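Local structure of EmGH1 (5Z87) at residues S179-D187 with E195-V204. The protein is a bacterial family 3 glycoside hydrolase that probably hydrolyses beta-glucosidic bonds, releasing sugar from the ends of beta-glucosides. Sequence-based numbering, arbitrary orientation.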
loop_
_atom_site.group_PDB
_atom_site.type_symbol
_atom_site.label_atom_id
_atom_site.label_comp_id
_atom_site.label_asym_id
_atom_site.label_seq_id
_atom_site.Cartn_x
_atom_site.Cartn_y
_atom_site.Cartn_z
ATOM N N SER A 179 -11.338 24.163 -5.573
ATOM C CA SER A 179 -10.506 24.206 -4.378
ATOM C C SER A 179 -11.434 24.265 -3.186
ATOM O O SER A 179 -12.577 24.714 -3.322
ATOM C CB SER A 179 -9.576 25.439 -4.379
ATOM O OG SER A 179 -8.680 25.413 -5.474
ATOM N N PRO A 180 -10.981 23.826 -1.998
ATOM C CA PRO A 180 -9.665 23.263 -1.680
ATOM C C PRO A 180 -9.523 21.769 -2.000
ATOM O O PRO A 180 -10.498 21.036 -2.122
ATOM C CB PRO A 180 -9.562 23.475 -0.173
ATOM C CG PRO A 180 -10.994 23.300 0.307
ATOM C CD PRO A 180 -11.853 23.884 -0.810
ATOM N N ASN A 181 -8.276 21.340 -2.140
ATOM C CA ASN A 181 -7.935 19.925 -2.162
ATOM C C ASN A 181 -7.910 19.455 -0.716
ATOM O O ASN A 181 -7.076 19.904 0.073
ATOM C CB ASN A 181 -6.586 19.745 -2.853
ATOM C CG ASN A 181 -6.097 18.293 -2.865
ATOM O OD1 ASN A 181 -6.187 17.568 -1.869
ATOM N ND2 ASN A 181 -5.549 17.877 -4.004
ATOM N N ILE A 182 -8.829 18.567 -0.349
ATOM C CA ILE A 182 -8.846 18.094 1.024
ATOM C C ILE A 182 -8.647 16.583 1.047
ATOM O O ILE A 182 -9.201 15.882 1.898
ATOM C CB ILE A 182 -10.131 18.520 1.745
ATOM C CG1 ILE A 182 -11.377 18.057 0.988
ATOM C CG2 ILE A 182 -10.140 20.035 1.882
ATOM C CD1 ILE A 182 -12.685 18.493 1.675
ATOM N N ASP A 183 -7.836 16.085 0.115
ATOM C CA ASP A 183 -7.361 14.711 0.168
ATOM C C ASP A 183 -6.408 14.528 1.349
ATOM O O ASP A 183 -5.895 15.491 1.927
ATOM C CB ASP A 183 -6.656 14.337 -1.141
ATOM C CG ASP A 183 -7.572 14.485 -2.365
ATOM O OD1 ASP A 183 -8.739 14.034 -2.280
ATOM O OD2 ASP A 183 -7.138 15.058 -3.397
ATOM N N ILE A 184 -6.178 13.269 1.707
ATOM C CA ILE A 184 -5.303 12.898 2.813
ATOM C C ILE A 184 -4.001 12.399 2.217
ATOM O O ILE A 184 -4.009 11.502 1.365
ATOM C CB ILE A 184 -5.952 11.814 3.689
ATOM C CG1 ILE A 184 -7.415 12.169 3.983
ATOM C CG2 ILE A 184 -5.151 11.579 4.970
ATOM C CD1 ILE A 184 -7.585 13.422 4.842
ATOM N N CYS A 185 -2.881 12.978 2.651
ATOM C CA CYS A 185 -1.568 12.573 2.142
ATOM C C CYS A 185 -1.053 11.428 3.000
ATOM O O CYS A 185 -0.392 11.641 4.012
ATOM C CB CYS A 185 -0.578 13.735 2.148
ATOM S SG CYS A 185 1.070 13.232 1.466
ATOM N N THR A 186 -1.363 10.195 2.601
ATOM C CA THR A 186 -0.802 9.011 3.243
ATOM C C THR A 186 0.385 8.433 2.479
ATOM O O THR A 186 1.044 7.517 2.979
ATOM C CB THR A 186 -1.868 7.915 3.392
ATOM O OG1 THR A 186 -2.364 7.563 2.092
ATOM C CG2 THR A 186 -3.018 8.384 4.275
ATOM N N ASP A 187 0.664 8.922 1.273
ATOM C CA ASP A 187 1.739 8.370 0.452
ATOM C C ASP A 187 2.529 9.508 -0.184
ATOM O O ASP A 187 2.133 10.040 -1.237
ATOM C CB ASP A 187 1.199 7.418 -0.608
ATOM C CG ASP A 187 2.264 6.462 -1.114
ATOM O OD1 ASP A 187 3.417 6.903 -1.320
ATOM O OD2 ASP A 187 1.949 5.266 -1.305
ATOM N N GLU A 195 -0.411 19.649 -2.566
ATOM C CA GLU A 195 -1.719 20.286 -2.618
ATOM C C GLU A 195 -2.570 20.006 -1.391
ATOM O O GLU A 195 -3.610 20.665 -1.230
ATOM C CB GLU A 195 -2.499 19.822 -3.839
ATOM C CG GLU A 195 -1.761 19.922 -5.128
ATOM C CD GLU A 195 -2.655 19.513 -6.280
ATOM O OE1 GLU A 195 -2.113 19.194 -7.365
ATOM O OE2 GLU A 195 -3.900 19.492 -6.069
ATOM N N THR A 196 -2.169 19.050 -0.544
ATOM C CA THR A 196 -2.966 18.624 0.593
ATOM C C THR A 196 -2.480 19.299 1.862
ATOM O O THR A 196 -1.418 19.917 1.900
ATOM C CB THR A 196 -2.899 17.104 0.785
ATOM O OG1 THR A 196 -1.616 16.747 1.337
ATOM C CG2 THR A 196 -3.140 16.398 -0.512
ATOM N N TRP A 197 -3.262 19.125 2.923
ATOM C CA TRP A 197 -2.927 19.632 4.243
ATOM C C TRP A 197 -2.368 18.545 5.155
ATOM O O TRP A 197 -2.411 18.672 6.380
ATOM C CB TRP A 197 -4.154 20.323 4.847
ATOM C CG TRP A 197 -4.485 21.557 4.014
ATOM C CD1 TRP A 197 -5.040 21.570 2.768
ATOM C CD2 TRP A 197 -4.183 22.929 4.329
ATOM N NE1 TRP A 197 -5.132 22.857 2.299
ATOM C CE2 TRP A 197 -4.625 23.712 3.242
ATOM C CE3 TRP A 197 -3.612 23.573 5.439
ATOM C CZ2 TRP A 197 -4.505 25.111 3.228
ATOM C CZ3 TRP A 197 -3.508 24.958 5.425
ATOM C CH2 TRP A 197 -3.949 25.710 4.325
ATOM N N GLY A 198 -1.824 17.489 4.584
ATOM C CA GLY A 198 -1.086 16.531 5.369
ATOM C C GLY A 198 -1.804 15.207 5.499
ATOM O O GLY A 198 -2.722 14.880 4.744
ATOM N N GLU A 199 -1.367 14.434 6.494
ATOM C CA GLU A 199 -1.883 13.097 6.733
ATOM C C GLU A 199 -2.973 13.041 7.802
ATOM O O GLU A 199 -3.647 12.014 7.923
ATOM C CB GLU A 199 -0.725 12.161 7.143
ATOM C CG GLU A 199 -0.187 12.380 8.571
ATOM C CD GLU A 199 1.097 11.580 8.871
ATOM O OE1 GLU A 199 1.902 11.370 7.936
ATOM O OE2 GLU A 199 1.299 11.176 10.043
ATOM N N ASP A 200 -3.145 14.075 8.581
ATOM C CA ASP A 200 -4.008 13.903 9.751
ATOM C C ASP A 200 -5.445 14.321 9.446
ATOM O O ASP A 200 -5.666 15.433 8.951
ATOM C CB ASP A 200 -3.503 14.719 10.920
ATOM C CG ASP A 200 -4.398 14.588 12.124
ATOM O OD1 ASP A 200 -4.597 13.444 12.582
ATOM O OD2 ASP A 200 -4.910 15.616 12.603
ATOM N N PRO A 201 -6.439 13.477 9.765
ATOM C CA PRO A 201 -7.837 13.867 9.497
ATOM C C PRO A 201 -8.269 15.116 10.238
ATOM O O PRO A 201 -8.974 15.957 9.657
ATOM C CB PRO A 201 -8.629 12.630 9.935
ATOM C CG PRO A 201 -7.652 11.481 9.760
ATOM C CD PRO A 201 -6.336 12.076 10.218
ATOM N N HIS A 202 -7.848 15.290 11.494
ATOM C CA HIS A 202 -8.278 16.480 12.228
ATOM C C HIS A 202 -7.709 17.755 11.611
ATOM O O HIS A 202 -8.433 18.742 11.439
ATOM C CB HIS A 202 -7.883 16.381 13.701
ATOM C CG HIS A 202 -8.198 17.614 14.488
ATOM N ND1 HIS A 202 -9.460 17.882 14.978
ATOM C CD2 HIS A 202 -7.422 18.666 14.848
ATOM C CE1 HIS A 202 -9.445 19.036 15.621
ATOM N NE2 HIS A 202 -8.221 19.533 15.559
ATOM N N VAL A 203 -6.418 17.747 11.266
ATOM C CA VAL A 203 -5.792 18.920 10.661
ATOM C C VAL A 203 -6.449 19.252 9.326
ATOM O O VAL A 203 -6.774 20.415 9.047
ATOM C CB VAL A 203 -4.272 18.702 10.504
ATOM C CG1 VAL A 203 -3.698 19.653 9.455
ATOM C CG2 VAL A 203 -3.556 18.863 11.856
ATOM N N VAL A 204 -6.649 18.242 8.475
ATOM C CA VAL A 204 -7.241 18.503 7.166
ATOM C C VAL A 204 -8.685 18.972 7.317
ATOM O O VAL A 204 -9.152 19.824 6.552
ATOM C CB VAL A 204 -7.129 17.251 6.273
ATOM C CG1 VAL A 204 -7.849 17.455 4.962
ATOM C CG2 VAL A 204 -5.682 16.923 6.004
HETATM O O HOH W 1 -5.925 18.221 2.044
HETATM O O HOH W 2 -5.901 22.221 -0.600
HETATM O O HOH W 3 2.389 10.901 4.680
#
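Glu195 meets Asn181 in the long loop that joins strand 176-177 to helix 201-216, a beta-alpha connection of the TIM-barrel-like N-terminal domain. Its OE2 takes a hydrogen bond from Asn181 ND2 at 3.1 Å, bent to 138° and arriving from above the carboxylate, whose plane stands 82° from that of the amide. The other oxygen, OE1, is salt-bridged to Arg192, which lines the pocket holding dithiothreitol. The amide has a second role: Asn181 OD1 accepts from Asp183 N at 3.0 Å, an Asx turn, so both its ends are tied. Thr196 lies alongside this amide, its methyl CG2 3.5 Å from Asn181 OD1, while its hydroxyl bonds to Ser193 O.

At Trp197, two waters bridge the segments. One accepts from Trp197 N at 2.9 Å and donates to Asn181 O and Asp183 O; the other accepts from indole NE1 and donates to Asn181 O and Glu195 O. Asn181 O and both water oxygens lie in the indole plane, at its edge. Gly198 O then receives the sole direct backbone bond between the segments, from Cys185 N at 2.8 Å and nearly straight. Glu199 O touches Ile184 CG2 at 3.3 Å. Asp200 N-caps the helix, its OD2 accepting from Val203 N. In the first helical turn, Val204, with CG1 anti to its backbone N (chi1 175°), brings that methyl to 4.0 Å from Ile184 CD1 and 3.7 Å from Ile182 O.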